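Long-range contacts in beta-Ala-His dipeptidase (Homo sapiens, PDB 3DLJ), which hydrolyses Xaa-His dipeptides, carnosine and anserine above all, as a secreted, homodimeric peptidase of the M20 family with two zinc ions per subunit: residues A[11-16]-A[474-479]; A[106-111]-A[170-175]; A[322-327]-A[352-357]; A[328-333]-A[345-350]. One frame throughout, in Å; residues are numbered along the deposited sequence.

Contact 1 (A[11-16]-A[474-479])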
loop_
_atom_site.group_PDB
_atom_site.type_symbol
_atom_site.label_atom_id
_atom_site.label_comp_id
_atom_site.label_asym_id
_atom_site.label_seq_id
_atom_site.Cartn_x
_atom_site.Cartn_y
_atom_site.Cartn_z
ATOM N N ALA A 11 3.477 30.135 -16.109
ATOM C CA ALA A 11 4.246 29.724 -17.309
ATOM C C ALA A 11 3.446 29.169 -18.484
ATOM O O ALA A 11 2.356 29.658 -18.809
ATOM C CB ALA A 11 5.380 28.716 -16.911
ATOM N N LEU A 12 4.050 28.173 -19.139
ATOM C CA LEU A 12 3.395 27.258 -20.054
ATOM C C LEU A 12 3.255 25.917 -19.308
ATOM O O LEU A 12 3.180 24.825 -19.936
ATOM C CB LEU A 12 4.208 27.098 -21.339
ATOM N N LEU A 13 3.240 26.002 -17.960
ATOM C CA LEU A 13 2.596 24.960 -17.169
ATOM C C LEU A 13 1.156 25.051 -17.611
ATOM O O LEU A 13 0.431 24.065 -17.607
ATOM C CB LEU A 13 2.703 25.190 -15.653
ATOM C CG LEU A 13 3.748 24.440 -14.805
ATOM C CD1 LEU A 13 3.380 24.471 -13.339
ATOM C CD2 LEU A 13 3.981 23.008 -15.240
ATOM N N GLU A 14 0.776 26.263 -18.005
ATOM C CA GLU A 14 -0.508 26.545 -18.611
ATOM C C GLU A 14 -0.727 25.629 -19.807
ATOM O O GLU A 14 -1.794 25.059 -19.935
ATOM C CB GLU A 14 -0.582 28.014 -19.059
ATOM C CG GLU A 14 -2.008 28.585 -19.084
ATOM N N LYS A 15 0.291 25.482 -20.658
ATOM C CA LYS A 15 0.200 24.692 -21.884
ATOM C C LYS A 15 0.197 23.221 -21.556
ATOM O O LYS A 15 -0.592 22.473 -22.125
ATOM C CB LYS A 15 1.342 25.029 -22.848
ATOM C CG LYS A 15 0.933 26.042 -23.893
ATOM C CD LYS A 15 1.779 27.300 -23.871
ATOM C CE LYS A 15 1.130 28.402 -24.689
ATOM N NZ LYS A 15 1.780 29.719 -24.475
ATOM N N VAL A 16 1.074 22.817 -20.632
ATOM C CA VAL A 16 1.089 21.456 -20.070
ATOM C C VAL A 16 -0.267 21.083 -19.457
ATOM O O VAL A 16 -0.774 20.015 -19.716
ATOM C CB VAL A 16 2.230 21.270 -19.021
ATOM C CG1 VAL A 16 2.024 20.009 -18.215
ATOM C CG2 VAL A 16 3.567 21.209 -19.699
ATOM N N PHE A 474 1.816 16.404 -10.540
ATOM C CA PHE A 474 3.130 15.915 -10.887
ATOM C C PHE A 474 3.877 16.870 -11.839
ATOM O O PHE A 474 5.088 17.098 -11.692
ATOM C CB PHE A 474 3.045 14.472 -11.444
ATOM C CG PHE A 474 2.721 13.417 -10.407
ATOM C CD1 PHE A 474 3.113 13.563 -9.068
ATOM C CD2 PHE A 474 2.058 12.235 -10.782
ATOM C CE1 PHE A 474 2.827 12.560 -8.107
ATOM C CE2 PHE A 474 1.763 11.202 -9.824
ATOM C CZ PHE A 474 2.155 11.370 -8.497
ATOM N N ALA A 475 3.169 17.405 -12.832
ATOM C CA ALA A 475 3.747 18.429 -13.746
ATOM C C ALA A 475 4.315 19.668 -12.994
ATOM O O ALA A 475 5.486 20.053 -13.182
ATOM C CB ALA A 475 2.711 18.847 -14.789
ATOM N N ALA A 476 3.500 20.266 -12.126
ATOM C CA ALA A 476 3.941 21.381 -11.281
ATOM C C ALA A 476 5.171 21.018 -10.413
ATOM O O ALA A 476 6.080 21.847 -10.210
ATOM C CB ALA A 476 2.782 21.864 -10.396
ATOM N N PHE A 477 5.178 19.777 -9.922
ATOM C CA PHE A 477 6.180 19.270 -9.002
ATOM C C PHE A 477 7.552 19.164 -9.663
ATOM O O PHE A 477 8.565 19.538 -9.053
ATOM C CB PHE A 477 5.708 17.925 -8.428
ATOM C CG PHE A 477 6.667 17.288 -7.467
ATOM C CD1 PHE A 477 6.880 17.830 -6.196
ATOM C CD2 PHE A 477 7.347 16.127 -7.816
ATOM C CE1 PHE A 477 7.751 17.220 -5.288
ATOM C CE2 PHE A 477 8.229 15.523 -6.915
ATOM C CZ PHE A 477 8.428 16.074 -5.647
ATOM N N PHE A 478 7.585 18.674 -10.910
ATOM C CA PHE A 478 8.831 18.652 -11.698
ATOM C C PHE A 478 9.516 20.011 -11.618
ATOM O O PHE A 478 10.732 20.102 -11.398
ATOM C CB PHE A 478 8.589 18.320 -13.180
ATOM C CG PHE A 478 7.987 16.964 -13.428
ATOM C CD1 PHE A 478 7.352 16.696 -14.642
ATOM C CD2 PHE A 478 8.023 15.973 -12.464
ATOM C CE1 PHE A 478 6.778 15.462 -14.895
ATOM C CE2 PHE A 478 7.443 14.733 -12.710
ATOM C CZ PHE A 478 6.820 14.479 -13.930
ATOM N N LEU A 479 8.706 21.053 -11.803
ATOM C CA LEU A 479 9.167 22.423 -11.858
ATOM C C LEU A 479 9.666 22.888 -10.483
ATOM O O LEU A 479 10.689 23.563 -10.387
ATOM C CB LEU A 479 8.059 23.324 -12.416
ATOM C CG LEU A 479 8.403 24.758 -12.827
ATOM C CD1 LEU A 479 9.393 24.806 -13.994
ATOM C CD2 LEU A 479 7.122 25.525 -13.192
#
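L13 and A476 mark the nearest approach of the two backbones, with 7.0 Å between their CA atoms, where the first turn of helix 13-22 comes up against a late part of helix 464-482. L12 is the N-cap residue of the first helix, and the bond from V16 N to L12 O closes the opening turn; residues 474-479 are helical throughout. A475 turns its CB to the incoming helix, and A476, also small, lies beside it; with nothing longer there, L13 reaches the main chain itself.

L13 carries most of the contact, and its two methyls part over the facing helix. CD1 rests on A476, 3.8 Å from the CA and 4.0 Å from the CB of that residue. CD2 instead settles against the peptide group before it, 3.9 Å from A475 O. L479 adds to the contact from one turn further on: its CG is anti to the backbone N (chi1 -168°), and its CD2 lies 3.9 Å from L13 CD1, the two leucines crossing at a slant. One turn further along the first helix, V16 CG1 touches A475 CB at 3.7 Å. The side chains meet through carbon alone, so the fit depends on shape rather than on directed bonds.

F158 of helix 141-160 touches both L13 and A475, and A476 also packs on A411 of helix 403-416. The arrangement is buried apolar helix-to-helix packing in the catalytic domain of an M20 peptidase, away from the zinc site, and it joins the N-terminal helix to the C-terminal one.

Contact 2 (A[106-111]-A[170-175]). With ZN (zinc ion), chain D.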
loop_
_atom_site.group_PDB
_atom_site.type_symbol
_atom_site.label_atom_id
_atom_site.label_comp_id
_atom_site.label_asym_id
_atom_site.label_seq_id
_atom_site.Cartn_x
_atom_site.Cartn_y
_atom_site.Cartn_z
ATOM N N CYS A 106 13.745 10.605 -8.664
ATOM C CA CYS A 106 13.409 9.226 -8.967
ATOM C C CYS A 106 12.005 8.868 -8.500
ATOM O O CYS A 106 11.607 9.205 -7.398
ATOM C CB CYS A 106 14.442 8.271 -8.354
ATOM S SG CYS A 106 14.226 6.531 -8.829
ATOM N N PHE A 107 11.256 8.167 -9.345
ATOM C CA PHE A 107 9.903 7.728 -8.988
ATOM C C PHE A 107 9.820 6.217 -8.833
ATOM O O PHE A 107 10.239 5.485 -9.713
ATOM C CB PHE A 107 8.909 8.170 -10.066
ATOM C CG PHE A 107 7.498 7.699 -9.833
ATOM C CD1 PHE A 107 6.631 8.431 -9.032
ATOM C CD2 PHE A 107 7.036 6.532 -10.429
ATOM C CE1 PHE A 107 5.313 7.990 -8.827
ATOM C CE2 PHE A 107 5.731 6.089 -10.220
ATOM C CZ PHE A 107 4.872 6.816 -9.416
ATOM N N TYR A 108 9.239 5.761 -7.733
ATOM C CA TYR A 108 9.033 4.334 -7.509
ATOM C C TYR A 108 7.537 4.021 -7.653
ATOM O O TYR A 108 6.684 4.713 -7.071
ATOM C CB TYR A 108 9.553 3.851 -6.118
ATOM C CG TYR A 108 8.942 2.508 -5.752
ATOM C CD1 TYR A 108 9.552 1.292 -6.140
ATOM C CD2 TYR A 108 7.712 2.443 -5.111
ATOM C CE1 TYR A 108 8.939 0.060 -5.850
ATOM C CE2 TYR A 108 7.106 1.228 -4.822
ATOM C CZ TYR A 108 7.705 0.059 -5.194
ATOM O OH TYR A 108 7.064 -1.113 -4.887
ATOM N N GLY A 109 7.217 2.980 -8.421
ATOM C CA GLY A 109 5.840 2.450 -8.415
ATOM C C GLY A 109 5.809 0.953 -8.621
ATOM O O GLY A 109 6.850 0.344 -8.815
ATOM N N HIS A 110 4.621 0.356 -8.583
ATOM C CA HIS A 110 4.476 -1.097 -8.851
ATOM C C HIS A 110 3.290 -1.353 -9.753
ATOM O O HIS A 110 2.264 -0.659 -9.660
ATOM C CB HIS A 110 4.382 -1.942 -7.564
ATOM C CG HIS A 110 3.124 -1.720 -6.762
ATOM N ND1 HIS A 110 1.970 -2.458 -6.950
ATOM C CD2 HIS A 110 2.850 -0.857 -5.753
ATOM C CE1 HIS A 110 1.040 -2.055 -6.102
ATOM N NE2 HIS A 110 1.549 -1.085 -5.363
ATOM N N LEU A 111 3.447 -2.325 -10.648
ATOM C CA LEU A 111 2.401 -2.637 -11.637
ATOM C C LEU A 111 1.733 -4.003 -11.422
ATOM O O LEU A 111 0.885 -4.416 -12.209
ATOM C CB LEU A 111 2.934 -2.464 -13.060
ATOM C CG LEU A 111 3.197 -0.985 -13.393
ATOM C CD1 LEU A 111 3.916 -0.905 -14.713
ATOM C CD2 LEU A 111 1.905 -0.187 -13.464
ATOM N N LYS A 170 14.196 9.679 -13.117
ATOM C CA LYS A 170 14.441 8.268 -13.047
ATOM C C LYS A 170 13.168 7.530 -12.608
ATOM O O LYS A 170 12.329 8.065 -11.861
ATOM C CB LYS A 170 15.653 7.978 -12.147
ATOM C CG LYS A 170 16.989 8.359 -12.803
ATOM C CD LYS A 170 18.224 7.865 -12.053
ATOM C CE LYS A 170 19.431 7.854 -12.993
ATOM N NZ LYS A 170 20.789 7.876 -12.328
ATOM N N PHE A 171 13.007 6.310 -13.119
ATOM C CA PHE A 171 11.875 5.463 -12.735
ATOM C C PHE A 171 12.417 4.141 -12.244
ATOM O O PHE A 171 13.273 3.532 -12.905
ATOM C CB PHE A 171 10.931 5.189 -13.921
ATOM C CG PHE A 171 10.595 6.409 -14.772
ATOM C CD1 PHE A 171 11.521 6.934 -15.679
ATOM C CD2 PHE A 171 9.324 6.972 -14.718
ATOM C CE1 PHE A 171 11.206 8.012 -16.486
ATOM C CE2 PHE A 171 8.994 8.055 -15.524
ATOM C CZ PHE A 171 9.933 8.588 -16.407
ATOM N N ILE A 172 11.949 3.709 -11.079
ATOM C CA ILE A 172 12.110 2.306 -10.643
ATOM C C ILE A 172 10.722 1.660 -10.431
ATOM O O ILE A 172 10.015 1.995 -9.478
ATOM C CB ILE A 172 13.031 2.154 -9.389
ATOM C CG1 ILE A 172 13.138 0.688 -8.961
ATOM C CG2 ILE A 172 12.576 3.053 -8.206
ATOM C CD1 ILE A 172 14.067 0.468 -7.789
ATOM N N ILE A 173 10.332 0.771 -11.346
ATOM C CA ILE A 173 9.009 0.156 -11.288
ATOM C C ILE A 173 9.126 -1.360 -11.205
ATOM O O ILE A 173 9.757 -1.998 -12.063
ATOM C CB ILE A 173 8.104 0.529 -12.521
ATOM C CG1 ILE A 173 8.169 2.033 -12.899
ATOM C CG2 ILE A 173 6.695 0.030 -12.327
ATOM C CD1 ILE A 173 7.604 3.040 -11.899
ATOM N N GLU A 174 8.510 -1.931 -10.172
ATOM C CA GLU A 174 8.560 -3.377 -9.936
ATOM C C GLU A 174 7.205 -4.030 -10.164
ATOM O O GLU A 174 6.171 -3.340 -10.315
ATOM C CB GLU A 174 9.057 -3.680 -8.517
ATOM C CG GLU A 174 8.107 -3.273 -7.389
ATOM C CD GLU A 174 8.339 -4.060 -6.101
ATOM O OE1 GLU A 174 8.845 -5.199 -6.175
ATOM O OE2 GLU A 174 8.004 -3.547 -5.012
ATOM N N GLY A 175 7.223 -5.362 -10.186
ATOM C CA GLY A 175 6.017 -6.143 -10.345
ATOM C C GLY A 175 5.720 -7.122 -9.216
ATOM O O GLY A 175 4.996 -8.095 -9.433
HETATM ZN ZN ZN D . 0.526 -0.230 -3.928
#
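Y108 lays part of its ring beside the side chain of E174, with its CE1 3.8 Å from E174 CG. Y108 OH donates to E174 OE2 at 2.6 Å; the oxygen lies in the plane of the tyrosine ring, at its edge, and accepts through its anti lone pair, while the ring and carboxylate planes stand 61° apart. E174 CG sits between its own backbone N and carbonyl carbon (chi1 68°), which sets it 3.5 Å from Y108 OH. S181 OG is a second partner of OE2, so a phenylalanine in place of Y108 would probably leave that oxygen with one bond fewer and the carboxylate freer to turn.

On the same side of the sheet, I172 CG2 packs on Y108 CB at 3.8 Å. On the other side, G109 has no side chain, and I173 CD1 comes in over the bare backbone, 3.5 Å from G109 N and 3.8 Å from F107 CD2 at the ring's edge; a CB on G109 would crowd the F107 ring. Five backbone hydrogen bonds, from F107 N to L111 N, link the parallel strands, whose directions differ by 16°. H110 ends the first strand with NE2 2.0 Å from a zinc ion that D143 and D206 also bind, while its ND1 is held by D112 O.

The pair lies inside the sheet of the catalytic domain, between strands 91-96 and 201-204. W151 of helix 141-160 stacks on F107, L111 packs on helix 46-65, and helix 430-438 lies against Y108, I172 and E174 on the opposite face.

Contact 3 (A[322-327]-A[352-357])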
loop_
_atom_site.group_PDB
_atom_site.type_symbol
_atom_site.label_atom_id
_atom_site.label_comp_id
_atom_site.label_asym_id
_atom_site.label_seq_id
_atom_site.Cartn_x
_atom_site.Cartn_y
_atom_site.Cartn_z
ATOM N N TYR A 322 -1.280 5.262 17.551
ATOM C CA TYR A 322 -1.550 4.158 18.466
ATOM C C TYR A 322 -1.493 2.825 17.702
ATOM O O TYR A 322 -1.831 2.768 16.526
ATOM C CB TYR A 322 -2.901 4.325 19.156
ATOM C CG TYR A 322 -2.972 5.433 20.192
ATOM C CD1 TYR A 322 -3.772 6.552 19.976
ATOM C CD2 TYR A 322 -2.281 5.352 21.399
ATOM C CE1 TYR A 322 -3.885 7.558 20.911
ATOM C CE2 TYR A 322 -2.386 6.353 22.339
ATOM C CZ TYR A 322 -3.188 7.465 22.086
ATOM O OH TYR A 322 -3.316 8.489 23.013
ATOM N N PRO A 323 -1.045 1.739 18.373
ATOM C CA PRO A 323 -1.055 0.443 17.705
ATOM C C PRO A 323 -2.496 -0.058 17.517
ATOM O O PRO A 323 -3.410 0.408 18.190
ATOM C CB PRO A 323 -0.280 -0.451 18.687
ATOM C CG PRO A 323 -0.487 0.164 19.989
ATOM C CD PRO A 323 -0.536 1.640 19.752
ATOM N N SER A 324 -2.706 -0.977 16.589
ATOM C CA SER A 324 -4.031 -1.500 16.358
ATOM C C SER A 324 -3.902 -2.983 16.031
ATOM O O SER A 324 -2.862 -3.420 15.501
ATOM C CB SER A 324 -4.717 -0.737 15.216
ATOM O OG SER A 324 -4.157 -1.079 13.959
ATOM N N LEU A 325 -4.932 -3.758 16.356
ATOM C CA LEU A 325 -4.926 -5.185 16.082
ATOM C C LEU A 325 -6.143 -5.577 15.241
ATOM O O LEU A 325 -7.275 -5.237 15.598
ATOM C CB LEU A 325 -4.838 -5.990 17.387
ATOM C CG LEU A 325 -4.635 -7.515 17.260
ATOM C CD1 LEU A 325 -4.055 -8.038 18.533
ATOM C CD2 LEU A 325 -5.931 -8.289 16.897
ATOM N N SER A 326 -5.897 -6.263 14.120
ATOM C CA SER A 326 -6.959 -6.743 13.234
ATOM C C SER A 326 -6.863 -8.238 12.974
ATOM O O SER A 326 -5.799 -8.742 12.632
ATOM C CB SER A 326 -6.913 -6.004 11.889
ATOM O OG SER A 326 -7.151 -4.636 12.083
ATOM N N ILE A 327 -7.983 -8.938 13.127
ATOM C CA ILE A 327 -8.048 -10.347 12.790
ATOM C C ILE A 327 -8.564 -10.429 11.367
ATOM O O ILE A 327 -9.617 -9.880 11.048
ATOM C CB ILE A 327 -8.942 -11.162 13.781
ATOM C CG1 ILE A 327 -8.391 -11.081 15.210
ATOM C CG2 ILE A 327 -9.065 -12.624 13.334
ATOM C CD1 ILE A 327 -9.513 -11.090 16.267
ATOM N N SER A 352 -2.754 -9.172 12.612
ATOM C CA SER A 352 -1.573 -8.330 12.610
ATOM C C SER A 352 -1.752 -7.168 13.565
ATOM O O SER A 352 -2.862 -6.779 13.892
ATOM C CB SER A 352 -1.232 -7.836 11.182
ATOM O OG SER A 352 -2.316 -7.133 10.594
ATOM N N ILE A 353 -0.628 -6.631 14.001
ATOM C CA ILE A 353 -0.585 -5.475 14.856
ATOM C C ILE A 353 0.221 -4.391 14.138
ATOM O O ILE A 353 1.405 -4.574 13.815
ATOM C CB ILE A 353 0.051 -5.826 16.241
ATOM C CG1 ILE A 353 -0.722 -6.976 16.915
ATOM C CG2 ILE A 353 0.096 -4.606 17.140
ATOM C CD1 ILE A 353 -0.071 -7.534 18.185
ATOM N N ARG A 354 -0.422 -3.259 13.908
ATOM C CA ARG A 354 0.239 -2.093 13.377
ATOM C C ARG A 354 1.087 -1.464 14.449
ATOM O O ARG A 354 0.660 -1.318 15.599
ATOM C CB ARG A 354 -0.795 -1.125 12.819
ATOM C CG ARG A 354 -1.630 -1.740 11.702
ATOM C CD ARG A 354 -0.884 -1.769 10.355
ATOM N NE ARG A 354 -1.665 -2.438 9.301
ATOM C CZ ARG A 354 -1.239 -2.658 8.051
ATOM N NH1 ARG A 354 -2.034 -3.274 7.182
ATOM N NH2 ARG A 354 -0.025 -2.261 7.668
ATOM N N LEU A 355 2.319 -1.122 14.092
ATOM C CA LEU A 355 3.271 -0.668 15.081
ATOM C C LEU A 355 3.534 0.820 14.949
ATOM O O LEU A 355 3.489 1.368 13.856
ATOM C CB LEU A 355 4.563 -1.462 14.990
ATOM C CG LEU A 355 4.453 -2.989 14.896
ATOM C CD1 LEU A 355 5.864 -3.600 14.834
ATOM C CD2 LEU A 355 3.724 -3.549 16.078
ATOM N N VAL A 356 3.790 1.461 16.087
ATOM C CA VAL A 356 4.043 2.889 16.152
ATOM C C VAL A 356 5.290 3.133 17.034
ATOM O O VAL A 356 5.698 2.253 17.792
ATOM C CB VAL A 356 2.807 3.664 16.721
ATOM C CG1 VAL A 356 1.582 3.424 15.856
ATOM C CG2 VAL A 356 2.531 3.272 18.183
ATOM N N PRO A 357 5.925 4.306 16.902
ATOM C CA PRO A 357 6.981 4.691 17.839
ATOM C C PRO A 357 6.520 4.605 19.302
ATOM O O PRO A 357 5.413 5.050 19.607
ATOM C CB PRO A 357 7.276 6.146 17.460
ATOM C CG PRO A 357 6.821 6.293 16.061
ATOM C CD PRO A 357 5.730 5.303 15.826
#
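L325 and I353 form the apolar centre of an antiparallel strand pair in the second domain of the subunit, the lid or dimerisation domain of M20 peptidases. They are a non-hydrogen-bonded pair, with CA atoms 4.5 Å apart and side chains on the same side of the sheet. L325 CG is anti to the backbone N (chi1 -172°), and CD1 beyond it reaches I353 CG1 at 3.9 Å. I353 also packs on V368 of helix 361-377, while the leucine also touches I268. An alanine in place of L325 would probably leave a gap beside I353 CG1 and CD1, and the isoleucine with less to hold its rotation.

Past the regular pairing, P323 and V356 continue the apolar contact. Their side chains cross at about a right angle, P323 CD being 3.8 Å from V356 CG2, and V356 CG1 comes up to Y322 O.

The polar part is mostly backbone. S326 and S352 exchange two hydrogen bonds, N to O in both directions and each 3.1 Å long, and R354 N donates to S324 O at 2.9 Å. On the side of the sheet turned from L325, R354 is bent at chi2 (-79°); its guanidinium lies away from S324, and NH2 makes a weak hydrogen bond to T428 OG1. What S324 keeps is the aliphatic root of the arginine: S324 OG stands 3.5 Å from R354 CG.

Contact 4 (A[328-333]-A[345-350])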
loop_
_atom_site.group_PDB
_atom_site.type_symbol
_atom_site.label_atom_id
_atom_site.label_comp_id
_atom_site.label_asym_id
_atom_site.label_seq_id
_atom_site.Cartn_x
_atom_site.Cartn_y
_atom_site.Cartn_z
ATOM N N HIS A 328 -7.782 -11.087 10.519
ATOM C CA HIS A 328 -8.010 -11.132 9.086
ATOM C C HIS A 328 -8.844 -12.333 8.663
ATOM O O HIS A 328 -9.676 -12.220 7.788
ATOM C CB HIS A 328 -6.650 -11.128 8.332
ATOM C CG HIS A 328 -5.744 -9.995 8.732
ATOM N ND1 HIS A 328 -6.146 -8.675 8.718
ATOM C CD2 HIS A 328 -4.473 -9.990 9.196
ATOM C CE1 HIS A 328 -5.150 -7.908 9.126
ATOM N NE2 HIS A 328 -4.126 -8.683 9.421
ATOM N N GLY A 329 -8.603 -13.492 9.260
ATOM C CA GLY A 329 -9.265 -14.692 8.826
ATOM C C GLY A 329 -8.683 -15.952 9.397
ATOM O O GLY A 329 -7.766 -15.922 10.216
ATOM N N ILE A 330 -9.241 -17.073 8.946
ATOM C CA ILE A 330 -8.798 -18.396 9.308
ATOM C C ILE A 330 -8.593 -19.191 8.016
ATOM O O ILE A 330 -9.456 -19.169 7.129
ATOM C CB ILE A 330 -9.851 -19.096 10.206
ATOM C CG1 ILE A 330 -10.038 -18.311 11.518
ATOM C CG2 ILE A 330 -9.473 -20.580 10.437
ATOM C CD1 ILE A 330 -11.117 -18.830 12.486
ATOM N N GLU A 331 -7.474 -19.914 7.920
ATOM C CA GLU A 331 -7.222 -20.822 6.785
ATOM C C GLU A 331 -7.396 -22.289 7.271
ATOM O O GLU A 331 -7.043 -22.596 8.395
ATOM C CB GLU A 331 -5.812 -20.576 6.234
ATOM C CG GLU A 331 -5.391 -21.472 5.016
ATOM C CD GLU A 331 -3.896 -21.362 4.690
ATOM O OE1 GLU A 331 -3.245 -20.363 5.107
ATOM O OE2 GLU A 331 -3.366 -22.286 4.015
ATOM N N GLY A 332 -7.996 -23.147 6.445
ATOM C CA GLY A 332 -8.084 -24.600 6.690
ATOM C C GLY A 332 -9.414 -25.115 7.182
ATOM O O GLY A 332 -9.569 -26.322 7.396
ATOM N N ALA A 333 -10.362 -24.203 7.389
ATOM C CA ALA A 333 -11.726 -24.510 7.824
ATOM C C ALA A 333 -12.748 -24.384 6.687
ATOM O O ALA A 333 -12.380 -24.231 5.524
ATOM C CB ALA A 333 -12.145 -23.591 9.042
ATOM N N GLY A 345 -9.221 -30.281 10.778
ATOM C CA GLY A 345 -8.120 -30.901 11.506
ATOM C C GLY A 345 -6.968 -29.936 11.775
ATOM O O GLY A 345 -6.280 -30.038 12.779
ATOM N N ARG A 346 -6.766 -28.974 10.886
ATOM C CA ARG A 346 -5.643 -28.061 10.995
ATOM C C ARG A 346 -6.077 -26.710 10.477
ATOM O O ARG A 346 -6.490 -26.571 9.316
ATOM C CB ARG A 346 -4.473 -28.577 10.130
ATOM C CG ARG A 346 -3.106 -28.120 10.580
ATOM C CD ARG A 346 -2.027 -28.677 9.625
ATOM N NE ARG A 346 -1.715 -27.681 8.607
ATOM C CZ ARG A 346 -0.482 -27.323 8.269
ATOM N NH1 ARG A 346 -0.294 -26.377 7.339
ATOM N NH2 ARG A 346 0.560 -27.919 8.858
ATOM N N VAL A 347 -5.951 -25.709 11.334
ATOM C CA VAL A 347 -6.413 -24.363 11.021
ATOM C C VAL A 347 -5.338 -23.333 11.379
ATOM O O VAL A 347 -4.530 -23.559 12.299
ATOM C CB VAL A 347 -7.727 -24.053 11.791
ATOM C CG1 VAL A 347 -8.870 -24.863 11.230
ATOM C CG2 VAL A 347 -7.549 -24.365 13.289
ATOM N N ILE A 348 -5.318 -22.222 10.643
ATOM C CA ILE A 348 -4.350 -21.146 10.856
ATOM C C ILE A 348 -5.089 -19.808 10.965
ATOM O O ILE A 348 -5.706 -19.343 9.999
ATOM C CB ILE A 348 -3.268 -21.050 9.693
ATOM C CG1 ILE A 348 -2.726 -22.435 9.299
ATOM C CG2 ILE A 348 -2.065 -20.151 10.106
ATOM C CD1 ILE A 348 -1.642 -22.392 8.243
ATOM N N GLY A 349 -5.023 -19.197 12.140
ATOM C CA GLY A 349 -5.572 -17.873 12.343
ATOM C C GLY A 349 -4.587 -16.836 11.832
ATOM O O GLY A 349 -3.377 -17.017 11.947
ATOM N N LYS A 350 -5.104 -15.735 11.285
ATOM C CA LYS A 350 -4.268 -14.630 10.789
ATOM C C LYS A 350 -4.684 -13.317 11.411
ATOM O O LYS A 350 -5.874 -12.964 11.443
ATOM C CB LYS A 350 -4.368 -14.508 9.268
ATOM C CG LYS A 350 -4.353 -15.829 8.500
ATOM C CD LYS A 350 -2.975 -16.296 8.103
ATOM C CE LYS A 350 -3.086 -17.685 7.471
ATOM N NZ LYS A 350 -3.122 -17.623 5.975
HETATM O O HOH W 1 -8.298 -28.597 8.097
#
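H328, at a classic beta bulge of an antiparallel strand pair in the lid domain, sets its imidazole beside the carbonyl of K350, with K350 O placed obliquely to the ring and 4.0 Å from H328 CD2. The Y226 ring of strand 216-232 also meets the imidazole, the two planes only about 10° apart, and H328 NE2 is hydrogen-bonded to S352 OG, which probably fixes the turn of the ring. The other flat group, the carboxylate of E331, is met at OE1 by K350 NZ, nearly in line with the C-O bond and 2.9 Å away, in a salt bridge.

In the bulge, H328 and G329 both face K350: K350 O accepts from H328 N and K350 N donates to G329 O. Beyond it the regular pairing returns, and E331 and I348 bond N to O in both directions. K350 is bent at chi2 and again at chi4 (97°), and the last turn sets NZ against E331 OE1 on a partly exposed side of the sheet.

Toward helix 250-258, I330 and V347 lie side by side and point the same way, I330 CG2 4.1 Å from V347 CB, and both touch L254. R346 turns instead to a salt bridge with E230. At the end of the pairing, G332 has a positive phi of 103°, and any CB there would collide with R346 O. A water bridges the strands here, 2.7 Å from G332 O and accepting from R346 N at 3.2 Å.

Contacts 1 and 2 are buried in the catalytic domain, contact 3 is partly buried and contact 4 lies at the surface; the first two are on the other side of the chain's centre from the last two. Contact 1 is helix against helix, packed by apolar side chains with no directed bonds, whereas the rest are strand pairs with backbone bonds, parallel in contact 2 and antiparallel in contacts 3 and 4. Contact 2 alone supplies a zinc ligand, and its buried carboxylate pairs with a hydroxyl; in contact 4 the carboxylate faces an ammonium group. Contacts 3 and 4 share strands 324-331 and 346-355 and touch where one gives way to the other along them.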